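Long-range contacts in C-glycoside 3-oxidase (Microbacterium trichothecenolyticum, PDB 7DVE), which oxidises the C3 hydroxyl of the sugar in C-glycosides such as isoorientin and mangiferin, using FAD and passing the electrons to oxygen to give hydrogen peroxide: residues Glu158-Val163 / Asp216-Asp221; Thr238-Glu243 / Trp282-Arg287; Ala299-Ala304 / Arg414-Ile419; Ala379-Ala384 / Leu400-Ser405. All blocks are in the same frame, centred on the assembly; numbering follows the deposited sequence.

Contact 1: Glu158-Val163 / Asp216-Asp221; sequences ERLLGV and DVVLGD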
loop_
_atom_site.group_PDB
_atom_site.type_symbol
_atom_site.label_atom_id
_atom_site.label_comp_id
_atom_site.label_asym_id
_atom_site.label_seq_id
_atom_site.Cartn_x
_atom_site.Cartn_y
_atom_site.Cartn_z
ATOM N N GLU A 158 -4.642 -3.248 -12.348
ATOM C CA GLU A 158 -5.083 -4.636 -12.161
ATOM C C GLU A 158 -4.262 -5.607 -13.007
ATOM O O GLU A 158 -3.969 -6.729 -12.578
ATOM C CB GLU A 158 -6.564 -4.759 -12.505
ATOM C CG GLU A 158 -7.446 -4.104 -11.453
ATOM C CD GLU A 158 -8.757 -3.587 -12.012
ATOM O OE1 GLU A 158 -9.033 -3.794 -13.220
ATOM O OE2 GLU A 158 -9.522 -2.980 -11.233
ATOM N N ARG A 159 -3.863 -5.192 -14.209
ATOM C CA ARG A 159 -2.952 -6.032 -14.990
ATOM C C ARG A 159 -1.572 -6.121 -14.332
ATOM O O ARG A 159 -0.954 -7.194 -14.292
ATOM C CB ARG A 159 -2.836 -5.491 -16.405
ATOM C CG ARG A 159 -1.652 -6.006 -17.184
ATOM C CD ARG A 159 -1.662 -5.434 -18.589
ATOM N NE ARG A 159 -0.987 -4.137 -18.679
ATOM C CZ ARG A 159 0.313 -3.978 -18.903
ATOM N NH1 ARG A 159 1.134 -5.014 -18.976
ATOM N NH2 ARG A 159 0.799 -2.751 -19.084
ATOM N N LEU A 160 -1.073 -5.005 -13.803
ATOM C CA LEU A 160 0.259 -5.029 -13.208
ATOM C C LEU A 160 0.287 -5.941 -11.985
ATOM O O LEU A 160 1.269 -6.654 -11.751
ATOM C CB LEU A 160 0.708 -3.617 -12.846
ATOM C CG LEU A 160 0.998 -2.660 -14.007
ATOM C CD1 LEU A 160 1.875 -1.527 -13.529
ATOM C CD2 LEU A 160 1.656 -3.353 -15.194
ATOM N N LEU A 161 -0.792 -5.954 -11.212
ATOM C CA LEU A 161 -0.835 -6.715 -9.979
ATOM C C LEU A 161 -1.410 -8.111 -10.160
ATOM O O LEU A 161 -1.418 -8.878 -9.199
ATOM C CB LEU A 161 -1.638 -5.937 -8.914
ATOM C CG LEU A 161 -1.044 -4.607 -8.395
ATOM C CD1 LEU A 161 -2.135 -3.620 -7.931
ATOM C CD2 LEU A 161 -0.057 -4.835 -7.268
ATOM N N GLY A 162 -1.860 -8.473 -11.363
ATOM C CA GLY A 162 -2.456 -9.779 -11.609
ATOM C C GLY A 162 -3.654 -9.990 -10.707
ATOM O O GLY A 162 -3.762 -11.014 -10.022
ATOM N N VAL A 163 -4.541 -8.997 -10.684
ATOM C CA VAL A 163 -5.661 -8.972 -9.744
ATOM C C VAL A 163 -6.747 -9.910 -10.232
ATOM O O VAL A 163 -7.116 -9.879 -11.406
ATOM C CB VAL A 163 -6.220 -7.552 -9.599
ATOM C CG1 VAL A 163 -7.659 -7.625 -9.069
ATOM C CG2 VAL A 163 -5.340 -6.735 -8.692
ATOM N N ASP A 216 7.348 -8.539 -7.044
ATOM C CA ASP A 216 7.757 -9.600 -7.955
ATOM C C ASP A 216 6.858 -9.635 -9.182
ATOM O O ASP A 216 7.341 -9.744 -10.314
ATOM C CB ASP A 216 7.727 -10.953 -7.246
ATOM C CG ASP A 216 6.387 -11.228 -6.573
ATOM O OD1 ASP A 216 5.775 -10.261 -6.096
ATOM O OD2 ASP A 216 5.948 -12.393 -6.506
ATOM N N VAL A 217 5.546 -9.481 -8.979
ATOM C CA VAL A 217 4.609 -9.570 -10.092
ATOM C C VAL A 217 4.570 -8.265 -10.881
ATOM O O VAL A 217 4.487 -8.282 -12.117
ATOM C CB VAL A 217 3.215 -9.963 -9.577
ATOM C CG1 VAL A 217 2.210 -10.035 -10.739
ATOM C CG2 VAL A 217 3.302 -11.291 -8.862
ATOM N N VAL A 218 4.633 -7.128 -10.190
ATOM C CA VAL A 218 4.642 -5.839 -10.876
ATOM C C VAL A 218 5.899 -5.697 -11.729
ATOM O O VAL A 218 5.835 -5.284 -12.890
ATOM C CB VAL A 218 4.505 -4.684 -9.866
ATOM C CG1 VAL A 218 4.396 -3.368 -10.614
ATOM C CG2 VAL A 218 3.287 -4.892 -8.985
ATOM N N LEU A 219 7.062 -6.050 -11.169
ATOM C CA LEU A 219 8.312 -6.007 -11.925
ATOM C C LEU A 219 8.269 -6.987 -13.089
ATOM O O LEU A 219 8.682 -6.658 -14.215
ATOM C CB LEU A 219 9.487 -6.337 -11.000
ATOM C CG LEU A 219 9.992 -5.262 -10.022
ATOM C CD1 LEU A 219 11.125 -5.810 -9.166
ATOM C CD2 LEU A 219 10.441 -4.007 -10.747
ATOM N N GLY A 220 7.774 -8.213 -12.837
ATOM C CA GLY A 220 7.552 -9.184 -13.886
ATOM C C GLY A 220 8.807 -9.658 -14.576
ATOM O O GLY A 220 9.915 -9.151 -14.337
ATOM N N ASP A 221 8.633 -10.632 -15.474
ATOM C CA ASP A 221 9.776 -11.089 -16.233
ATOM C C ASP A 221 10.267 -10.026 -17.190
ATOM O O ASP A 221 11.454 -10.036 -17.529
ATOM C CB ASP A 221 9.463 -12.370 -16.992
ATOM C CG ASP A 221 9.092 -13.511 -16.075
ATOM O OD1 ASP A 221 9.684 -13.644 -14.971
ATOM O OD2 ASP A 221 8.235 -14.310 -16.499
#
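Leu160 and Leu161, in the last turn of one helix, meet Val217 and Val218 of another through methyl groups and backbone, with no hydrogen bond between the two segments. Among the apolar pairs, Leu161 and Val218 lie side by side and point the same way, CD2 of Leu161 standing 3.8 Å from CG2 of Val218. The Leu160 CD1 and Val218 CG1 methyls are farther apart, at 4.3 Å.

The backbone comes close as well. Leu160 O receives a CA-H...O contact from Val218, 3.6 Å from CA, and the two CA atoms are 5.0 Å apart. Val217 CG1, anti to its backbone N (chi1 179°), lies over the helix-end carbonyls, 3.7 Å from Leu160 O and 4.1 Å from Leu161 O. Gly162, with positive phi, ends helix 149-161 in a Schellman motif and offers Val217 only backbone.

The two helices pack beside the FAD-binding part of this GMC oxidoreductase, Val218 lying near the probable Rossmann-type glycine motif that leads into helix 19-31. Leu160 and Val218 pack on that helix, where Arg26 also hydrogen-bonds Val218 O. Helix 490-510 meets both leucines through Val494, Val498 and Leu491, while strand 196-204 touches Leu161 and Val217 through Ala201 and His203.

Contact 2: Thr238-Glu243 / Trp282-Arg287; sequences TRVLVE and WASGIR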
loop_
_atom_site.group_PDB
_atom_site.type_symbol
_atom_site.label_atom_id
_atom_site.label_comp_id
_atom_site.label_asym_id
_atom_site.label_seq_id
_atom_site.Cartn_x
_atom_site.Cartn_y
_atom_site.Cartn_z
ATOM N N THR A 238 19.817 9.438 0.195
ATOM C CA THR A 238 19.799 10.510 1.178
ATOM C C THR A 238 19.413 11.858 0.585
ATOM O O THR A 238 19.030 12.759 1.339
ATOM C CB THR A 238 21.165 10.639 1.858
ATOM O OG1 THR A 238 22.177 10.775 0.858
ATOM C CG2 THR A 238 21.467 9.407 2.670
ATOM N N ARG A 239 19.468 12.009 -0.740
ATOM C CA ARG A 239 19.229 13.306 -1.353
ATOM C C ARG A 239 18.825 13.133 -2.813
ATOM O O ARG A 239 19.383 12.295 -3.526
ATOM C CB ARG A 239 20.481 14.182 -1.259
ATOM C CG ARG A 239 20.206 15.663 -1.236
ATOM C CD ARG A 239 21.510 16.489 -1.270
ATOM N NE ARG A 239 22.606 15.829 -0.566
ATOM C CZ ARG A 239 23.894 16.005 -0.836
ATOM N NH1 ARG A 239 24.295 16.823 -1.798
ATOM N NH2 ARG A 239 24.805 15.356 -0.111
ATOM N N VAL A 240 17.861 13.939 -3.246
ATOM C CA VAL A 240 17.604 14.153 -4.664
ATOM C C VAL A 240 18.478 15.314 -5.126
ATOM O O VAL A 240 18.328 16.444 -4.647
ATOM C CB VAL A 240 16.123 14.448 -4.930
ATOM C CG1 VAL A 240 15.910 14.757 -6.419
ATOM C CG2 VAL A 240 15.247 13.275 -4.471
ATOM N N LEU A 241 19.402 15.030 -6.044
ATOM C CA LEU A 241 20.252 16.071 -6.604
ATOM C C LEU A 241 19.441 16.914 -7.573
ATOM O O LEU A 241 18.920 16.400 -8.571
ATOM C CB LEU A 241 21.456 15.457 -7.316
ATOM C CG LEU A 241 22.493 14.756 -6.437
ATOM C CD1 LEU A 241 23.456 13.935 -7.283
ATOM C CD2 LEU A 241 23.245 15.777 -5.595
ATOM N N VAL A 242 19.332 18.204 -7.271
ATOM C CA VAL A 242 18.690 19.183 -8.137
ATOM C C VAL A 242 19.765 20.094 -8.720
ATOM O O VAL A 242 20.717 20.472 -8.026
ATOM C CB VAL A 242 17.619 19.978 -7.362
ATOM C CG1 VAL A 242 18.166 20.399 -6.009
ATOM C CG2 VAL A 242 17.171 21.208 -8.160
ATOM N N GLU A 243 19.623 20.429 -10.002
ATOM C CA GLU A 243 20.618 21.219 -10.715
ATOM C C GLU A 243 19.950 21.960 -11.864
ATOM O O GLU A 243 19.170 21.370 -12.614
ATOM C CB GLU A 243 21.754 20.316 -11.214
ATOM C CG GLU A 243 22.366 20.711 -12.551
ATOM C CD GLU A 243 23.053 19.528 -13.232
ATOM O OE1 GLU A 243 24.172 19.165 -12.801
ATOM O OE2 GLU A 243 22.452 18.936 -14.166
ATOM N N TRP A 282 12.142 16.710 1.698
ATOM C CA TRP A 282 12.544 17.719 2.684
ATOM C C TRP A 282 14.059 17.744 2.855
ATOM O O TRP A 282 14.685 18.808 2.801
ATOM C CB TRP A 282 11.850 17.458 4.024
ATOM C CG TRP A 282 12.302 18.369 5.145
ATOM C CD1 TRP A 282 13.358 18.176 5.992
ATOM C CD2 TRP A 282 11.692 19.600 5.543
ATOM N NE1 TRP A 282 13.455 19.224 6.878
ATOM C CE2 TRP A 282 12.441 20.109 6.623
ATOM C CE3 TRP A 282 10.586 20.321 5.087
ATOM C CZ2 TRP A 282 12.119 21.310 7.256
ATOM C CZ3 TRP A 282 10.273 21.529 5.708
ATOM C CH2 TRP A 282 11.035 22.008 6.776
ATOM N N ALA A 283 14.666 16.570 3.040
ATOM C CA ALA A 283 16.120 16.488 3.146
ATOM C C ALA A 283 16.825 17.061 1.921
ATOM O O ALA A 283 17.948 17.564 2.039
ATOM C CB ALA A 283 16.551 15.038 3.360
ATOM N N SER A 284 16.197 17.005 0.744
ATOM C CA SER A 284 16.830 17.522 -0.464
ATOM C C SER A 284 16.519 18.995 -0.728
ATOM O O SER A 284 16.935 19.526 -1.769
ATOM C CB SER A 284 16.412 16.691 -1.680
ATOM O OG SER A 284 16.417 15.312 -1.368
ATOM N N GLY A 285 15.813 19.665 0.179
ATOM C CA GLY A 285 15.471 21.063 -0.017
ATOM C C GLY A 285 14.343 21.315 -0.994
ATOM O O GLY A 285 14.184 22.448 -1.448
ATOM N N ILE A 286 13.565 20.295 -1.342
ATOM C CA ILE A 286 12.399 20.432 -2.211
ATOM C C ILE A 286 11.179 20.435 -1.294
ATOM O O ILE A 286 10.736 19.387 -0.818
ATOM C CB ILE A 286 12.340 19.309 -3.246
ATOM C CG1 ILE A 286 13.552 19.382 -4.176
ATOM C CG2 ILE A 286 11.023 19.343 -4.012
ATOM C CD1 ILE A 286 13.962 18.033 -4.734
ATOM N N ARG A 287 10.649 21.624 -1.011
ATOM C CA ARG A 287 9.702 21.820 0.085
ATOM C C ARG A 287 8.517 22.672 -0.341
ATOM O O ARG A 287 8.322 23.775 0.178
ATOM C CB ARG A 287 10.399 22.469 1.280
ATOM C CG ARG A 287 11.569 21.687 1.833
ATOM C CD ARG A 287 12.194 22.434 3.011
ATOM N NE ARG A 287 13.189 21.623 3.702
ATOM C CZ ARG A 287 14.067 22.089 4.583
ATOM N NH1 ARG A 287 14.055 23.355 4.974
ATOM N NH2 ARG A 287 14.991 21.266 5.073
#
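Ser284 OG accepts a hydrogen bond from Val240 N, at 2.7 Å and almost straight (175° at the hydrogen), the one such bond between these segments. The hydroxyl sits against the strand backbone, also 3.5 Å from Arg239 CA, with Arg239 CG and Val240 CB close by. It is put there by a chi1 of -42°, which sets OG anti to the carbonyl carbon and beside its own backbone N. Next to this polar point the contact is apolar: Ile286 crosses Val240 at about a right angle and brings CD1 to 4.2 Å from Val240 CG1. On the other side of Ser284 along the chain, Ala283 CB rests 3.9 Å from Thr238 O.

The serine follows the last turn of helix 276-283, and Gly285, with positive phi, completes a Schellman motif that turns the chain so that Ile286 also faces the strand. The strand, 235-243, is an outer strand of a three-stranded antiparallel sheet.

Ser284 OG donates to Leu280 O, one turn back in the helix, while accepting from Val240 N, and the two bonds together hold its rotation. An alanine in place of Ser284 would probably leave Val240 N without this acceptor and Leu280 O without this donor, weakening the tie between helix end and sheet. Behind the turn, Arg287 lays its guanidinium over one face of the Trp282 ring and makes weak bonds to Trp282 O. On the sheet side, Thr238, Arg239 and Leu241 pair by backbone bonds with strand 246-254.

Contact 3: Ala299-Ala304 / Arg414-Ile419; sequences AQIVFA and RAKAEI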
loop_
_atom_site.group_PDB
_atom_site.type_symbol
_atom_site.label_atom_id
_atom_site.label_comp_id
_atom_site.label_asym_id
_atom_site.label_seq_id
_atom_site.Cartn_x
_atom_site.Cartn_y
_atom_site.Cartn_z
ATOM N N ALA A 299 -9.174 5.159 9.670
ATOM C CA ALA A 299 -9.569 4.522 10.929
ATOM C C ALA A 299 -10.197 3.159 10.646
ATOM O O ALA A 299 -11.035 3.022 9.750
ATOM C CB ALA A 299 -10.543 5.421 11.695
ATOM N N GLN A 300 -9.760 2.140 11.395
ATOM C CA GLN A 300 -10.089 0.748 11.108
ATOM C C GLN A 300 -10.832 0.142 12.289
ATOM O O GLN A 300 -10.380 0.250 13.441
ATOM C CB GLN A 300 -8.822 -0.051 10.819
ATOM C CG GLN A 300 -9.058 -1.545 10.578
ATOM C CD GLN A 300 -7.789 -2.324 10.231
ATOM O OE1 GLN A 300 -6.663 -1.918 10.545
ATOM N NE2 GLN A 300 -7.975 -3.453 9.598
ATOM N N ILE A 301 -11.975 -0.475 12.003
ATOM C CA ILE A 301 -12.820 -1.126 13.000
ATOM C C ILE A 301 -12.877 -2.600 12.626
ATOM O O ILE A 301 -13.120 -2.932 11.464
ATOM C CB ILE A 301 -14.239 -0.520 13.048
ATOM C CG1 ILE A 301 -14.204 0.970 13.426
ATOM C CG2 ILE A 301 -15.104 -1.277 14.065
ATOM C CD1 ILE A 301 -14.232 1.954 12.262
ATOM N N VAL A 302 -12.638 -3.479 13.594
ATOM C CA VAL A 302 -12.524 -4.910 13.330
ATOM C C VAL A 302 -13.509 -5.669 14.208
ATOM O O VAL A 302 -13.926 -5.216 15.279
ATOM C CB VAL A 302 -11.093 -5.448 13.571
ATOM C CG1 VAL A 302 -10.094 -4.802 12.609
ATOM C CG2 VAL A 302 -10.683 -5.247 15.042
ATOM N N PHE A 303 -13.832 -6.866 13.759
ATOM C CA PHE A 303 -14.863 -7.676 14.385
ATOM C C PHE A 303 -14.587 -9.111 13.964
ATOM O O PHE A 303 -14.017 -9.338 12.908
ATOM C CB PHE A 303 -16.240 -7.211 13.899
ATOM C CG PHE A 303 -17.365 -7.535 14.819
ATOM C CD1 PHE A 303 -17.218 -7.429 16.187
ATOM C CD2 PHE A 303 -18.599 -7.919 14.299
ATOM C CE1 PHE A 303 -18.304 -7.688 17.057
ATOM C CE2 PHE A 303 -19.678 -8.206 15.140
ATOM C CZ PHE A 303 -19.524 -8.085 16.533
ATOM N N ALA A 304 -15.003 -10.074 14.760
ATOM C CA ALA A 304 -14.795 -11.472 14.416
ATOM C C ALA A 304 -16.075 -12.234 14.697
ATOM O O ALA A 304 -16.719 -11.994 15.724
ATOM C CB ALA A 304 -13.631 -12.081 15.226
ATOM N N ARG A 414 -20.716 5.436 13.205
ATOM C CA ARG A 414 -21.460 4.753 12.150
ATOM C C ARG A 414 -20.796 3.430 11.779
ATOM O O ARG A 414 -21.453 2.381 11.718
ATOM C CB ARG A 414 -21.595 5.668 10.923
ATOM C CG ARG A 414 -22.570 6.823 11.104
ATOM C CD ARG A 414 -22.807 7.604 9.793
ATOM N NE ARG A 414 -23.528 6.828 8.789
ATOM C CZ ARG A 414 -23.654 7.176 7.513
ATOM N NH1 ARG A 414 -23.092 8.277 7.034
ATOM N NH2 ARG A 414 -24.365 6.404 6.696
ATOM N N ALA A 415 -19.495 3.457 11.516
ATOM C CA ALA A 415 -18.813 2.230 11.116
ATOM C C ALA A 415 -18.965 1.132 12.173
ATOM O O ALA A 415 -19.119 -0.045 11.837
ATOM C CB ALA A 415 -17.340 2.526 10.831
ATOM N N LYS A 416 -18.952 1.497 13.458
ATOM C CA LYS A 416 -19.118 0.486 14.509
ATOM C C LYS A 416 -20.493 -0.196 14.435
ATOM O O LYS A 416 -20.599 -1.444 14.458
ATOM C CB LYS A 416 -18.890 1.131 15.871
ATOM C CG LYS A 416 -17.468 1.655 16.001
ATOM C CD LYS A 416 -17.338 2.553 17.207
ATOM C CE LYS A 416 -17.553 1.741 18.461
ATOM N NZ LYS A 416 -17.083 2.503 19.610
ATOM N N ALA A 417 -21.556 0.607 14.296
ATOM C CA ALA A 417 -22.883 -0.001 14.177
ATOM C C ALA A 417 -23.004 -0.845 12.905
ATOM O O ALA A 417 -23.597 -1.939 12.924
ATOM C CB ALA A 417 -23.967 1.076 14.226
ATOM N N GLU A 418 -22.410 -0.391 11.800
ATOM C CA GLU A 418 -22.542 -1.175 10.567
ATOM C C GLU A 418 -21.737 -2.470 10.621
ATOM O O GLU A 418 -22.166 -3.487 10.056
ATOM C CB GLU A 418 -22.142 -0.364 9.329
ATOM C CG GLU A 418 -22.172 -1.195 7.992
ATOM C CD GLU A 418 -23.586 -1.602 7.529
ATOM O OE1 GLU A 418 -24.564 -1.332 8.259
ATOM O OE2 GLU A 418 -23.725 -2.199 6.426
ATOM N N ILE A 419 -20.573 -2.475 11.266
ATOM C CA ILE A 419 -19.810 -3.715 11.247
ATOM C C ILE A 419 -20.498 -4.761 12.103
ATOM O O ILE A 419 -20.488 -5.950 11.765
ATOM C CB ILE A 419 -18.348 -3.508 11.680
ATOM C CG1 ILE A 419 -17.539 -4.749 11.278
ATOM C CG2 ILE A 419 -18.265 -3.276 13.149
ATOM C CD1 ILE A 419 -16.029 -4.527 11.279
#
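Ile419 of the helix and Ile301 of the strand carry the larger shares of this contact, their side chains crossing obliquely with Ile301 CG2 3.9 Å from Ile419 CG2. Packing is tight along this line. Ile419 CG1 is anti to the backbone N (chi1 -165°), which sends CD1 across to the strand, 3.3 Å from Ile301 O and 3.8 Å from Phe303 CB. Its CG2 branch takes the crowded position between backbone N and carbonyl carbon and is the methyl that meets Ile301. At the other end of Ile301, CD1 presses on Ala415 CB at 3.5 Å, where the alanine presents only a methyl. Phe303 also brings CD2 to 3.7 Å from Ile419 O, an oblique approach to the ring.

The contact is looser at Lys416. Only the root of its chain takes part, CG lying 4.2 Å from Ile301 CG1, and its amino end leads away from the strand on the partly exposed flank of the helix.

Strand 300-304 and helix 414-419 run nearly parallel, 20° apart with axes 8.9 Å from each other at closest approach. Ile301 and Phe303 point toward the helix and Gln300 and Val302 away, so the helix covers one face of the large antiparallel sheet of this GMC oxidoreductase. The strand is hydrogen-bonded between strands 366-373 and 427-436. Leu369 and Cys373 of the first and Pro434 of the second join the same apolar layer, while Phe341 of strand 341-347 touches Ala415.

Contact 4: Ala379-Ala384 / Leu400-Ser405; sequences ASDRVA and LHYTLS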
loop_
_atom_site.group_PDB
_atom_site.type_symbol
_atom_site.label_atom_id
_atom_site.label_comp_id
_atom_site.label_asym_id
_atom_site.label_seq_id
_atom_site.Cartn_x
_atom_site.Cartn_y
_atom_site.Cartn_z
ATOM N N ALA A 379 -5.488 20.456 6.796
ATOM C CA ALA A 379 -4.148 20.961 6.516
ATOM C C ALA A 379 -3.173 20.600 7.629
ATOM O O ALA A 379 -1.997 20.318 7.356
ATOM C CB ALA A 379 -4.176 22.477 6.311
ATOM N N SER A 380 -3.640 20.578 8.879
ATOM C CA SER A 380 -2.729 20.368 9.998
ATOM C C SER A 380 -2.389 18.901 10.213
ATOM O O SER A 380 -1.428 18.602 10.925
ATOM C CB SER A 380 -3.325 20.948 11.275
ATOM O OG SER A 380 -4.561 20.324 11.550
ATOM N N ASP A 381 -3.157 17.980 9.633
ATOM C CA ASP A 381 -2.760 16.580 9.628
ATOM C C ASP A 381 -1.553 16.445 8.712
ATOM O O ASP A 381 -1.694 16.531 7.489
ATOM C CB ASP A 381 -3.907 15.690 9.148
ATOM C CG ASP A 381 -5.107 15.675 10.107
ATOM O OD1 ASP A 381 -4.932 15.918 11.319
ATOM O OD2 ASP A 381 -6.240 15.402 9.643
ATOM N N ARG A 382 -0.365 16.236 9.277
ATOM C CA ARG A 382 0.831 16.234 8.443
ATOM C C ARG A 382 1.955 15.446 9.095
ATOM O O ARG A 382 1.902 15.092 10.276
ATOM C CB ARG A 382 1.321 17.652 8.168
ATOM C CG ARG A 382 1.638 18.420 9.440
ATOM C CD ARG A 382 1.759 19.861 9.106
ATOM N NE ARG A 382 2.567 20.566 10.072
ATOM C CZ ARG A 382 3.659 21.258 9.778
ATOM N NH1 ARG A 382 4.172 21.253 8.556
ATOM N NH2 ARG A 382 4.239 21.988 10.734
ATOM N N VAL A 383 2.992 15.190 8.295
ATOM C CA VAL A 383 4.289 14.755 8.793
ATOM C C VAL A 383 5.271 15.911 8.632
ATOM O O VAL A 383 5.438 16.436 7.528
ATOM C CB VAL A 383 4.789 13.488 8.081
ATOM C CG1 VAL A 383 4.710 13.636 6.577
ATOM C CG2 VAL A 383 6.212 13.174 8.523
ATOM N N ALA A 384 5.908 16.311 9.731
ATOM C CA ALA A 384 6.911 17.363 9.788
ATOM C C ALA A 384 8.278 16.764 10.099
ATOM O O ALA A 384 8.386 15.647 10.610
ATOM C CB ALA A 384 6.544 18.409 10.854
ATOM N N LEU A 400 4.653 13.565 13.827
ATOM C CA LEU A 400 3.349 13.343 13.225
ATOM C C LEU A 400 2.328 14.221 13.937
ATOM O O LEU A 400 2.254 14.220 15.173
ATOM C CB LEU A 400 2.952 11.867 13.309
ATOM C CG LEU A 400 3.673 10.851 12.398
ATOM C CD1 LEU A 400 2.961 9.493 12.411
ATOM C CD2 LEU A 400 3.829 11.371 10.977
ATOM N N HIS A 401 1.557 14.980 13.157
ATOM C CA HIS A 401 0.481 15.818 13.673
ATOM C C HIS A 401 -0.834 15.269 13.133
ATOM O O HIS A 401 -1.027 15.209 11.915
ATOM C CB HIS A 401 0.657 17.278 13.254
ATOM C CG HIS A 401 1.844 17.962 13.865
ATOM N ND1 HIS A 401 1.775 18.627 15.070
ATOM C CD2 HIS A 401 3.105 18.149 13.407
ATOM C CE1 HIS A 401 2.951 19.163 15.347
ATOM N NE2 HIS A 401 3.776 18.888 14.354
ATOM N N TYR A 402 -1.745 14.903 14.028
ATOM C CA TYR A 402 -2.933 14.194 13.581
ATOM C C TYR A 402 -4.043 14.354 14.603
ATOM O O TYR A 402 -3.871 14.017 15.780
ATOM C CB TYR A 402 -2.628 12.730 13.367
ATOM C CG TYR A 402 -3.558 12.038 12.410
ATOM C CD1 TYR A 402 -3.450 12.234 11.030
ATOM C CD2 TYR A 402 -4.546 11.177 12.879
ATOM C CE1 TYR A 402 -4.299 11.586 10.154
ATOM C CE2 TYR A 402 -5.401 10.540 12.014
ATOM C CZ TYR A 402 -5.273 10.735 10.653
ATOM O OH TYR A 402 -6.130 10.077 9.794
ATOM N N THR A 403 -5.185 14.841 14.142
ATOM C CA THR A 403 -6.337 15.085 14.988
ATOM C C THR A 403 -7.575 14.508 14.310
ATOM O O THR A 403 -7.733 14.599 13.090
ATOM C CB THR A 403 -6.508 16.604 15.290
ATOM O OG1 THR A 403 -6.516 17.381 14.067
ATOM C CG2 THR A 403 -5.374 17.095 16.194
ATOM N N LEU A 404 -8.418 13.872 15.114
ATOM C CA LEU A 404 -9.749 13.458 14.704
ATOM C C LEU A 404 -10.711 14.622 14.898
ATOM O O LEU A 404 -10.834 15.150 16.007
ATOM C CB LEU A 404 -10.195 12.252 15.530
ATOM C CG LEU A 404 -9.403 10.947 15.337
ATOM C CD1 LEU A 404 -10.167 9.729 15.849
ATOM C CD2 LEU A 404 -8.997 10.765 13.890
ATOM N N SER A 405 -11.382 15.031 13.826
ATOM C CA SER A 405 -12.446 16.011 13.965
ATOM C C SER A 405 -13.723 15.315 14.439
ATOM O O SER A 405 -13.809 14.082 14.491
ATOM C CB SER A 405 -12.680 16.747 12.644
ATOM O OG SER A 405 -13.339 15.910 11.708
HETATM O O HOH W 1 -4.406 18.015 12.755
#
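Arg382 and His401 form an antiparallel hydrogen-bonded pair, N of each to O of the other at 2.9 Å, and Val383 and Leu400 follow as a non-hydrogen-bonded pair. On one face of this ribbon Leu400 CD2 packs 3.7 Å from Val383 CB. On the face of Arg382 and His401 the two side chains run side by side, guanidinium and imidazole planes 21° apart, with Arg382 NE 4.2 Å from His401 CD2. Ala384 CB lies over the centre of one guanidinium face and at the edge of the imidazole.

Strands 382-386 and 396-401 make up a two-stranded antiparallel sheet, and just before it in the first segment and just after it in the second, a side chain takes over from the backbone ladder. Asp381 OD1 accepts a hydrogen bond from Thr403 N at 3.0 Å on the syn side, 29° out of the carboxylate plane. With CG anti to the carbonyl carbon (chi1 -66°), the carboxylate reaches across and also lies near the Tyr402 ring, Asp381 CG 3.9 Å from Tyr402 CD1. A water gives a second hydrogen bond to OD1 (2.6 Å) and is also bonded to the hydroxyls of Ser380 and Thr403. An alanine at Asp381 would probably leave Thr403 N and this water without their acceptor, and Lys375 without the carboxylate it pairs with.

Lys375 also bonds Thr403 O and makes a cation-pi contact with Tyr402, whose OH hydrogen-bonds Asp297 N. Thr403 OG1 has a further bond to Gln378, and Ser405 stands at the N-cap of helix 406-424.

In the fold
Contacts 1 and 2 lie nearest the cofactor: the side chains of Leu161 and Thr238 are about 8 and 7 Å from FAD. Leu161 is also about 5 Å, side chain to side chain, from Thr490, which binds FAD, and Thr238 comes just after the FAD-binding Val237. In contacts 3 and 4 the side chains of Val302 and Tyr402 are about 11 and 9 Å from that of His444, the inferred proton acceptor. Contact 4 is nested in the chain loop closed by contact 3, its second strand leading into helix 406-424. It approaches both contact 2 and contact 3 to about 6 Å between nearest atoms, whereas contacts 2 and 3 have centres about 41 Å apart.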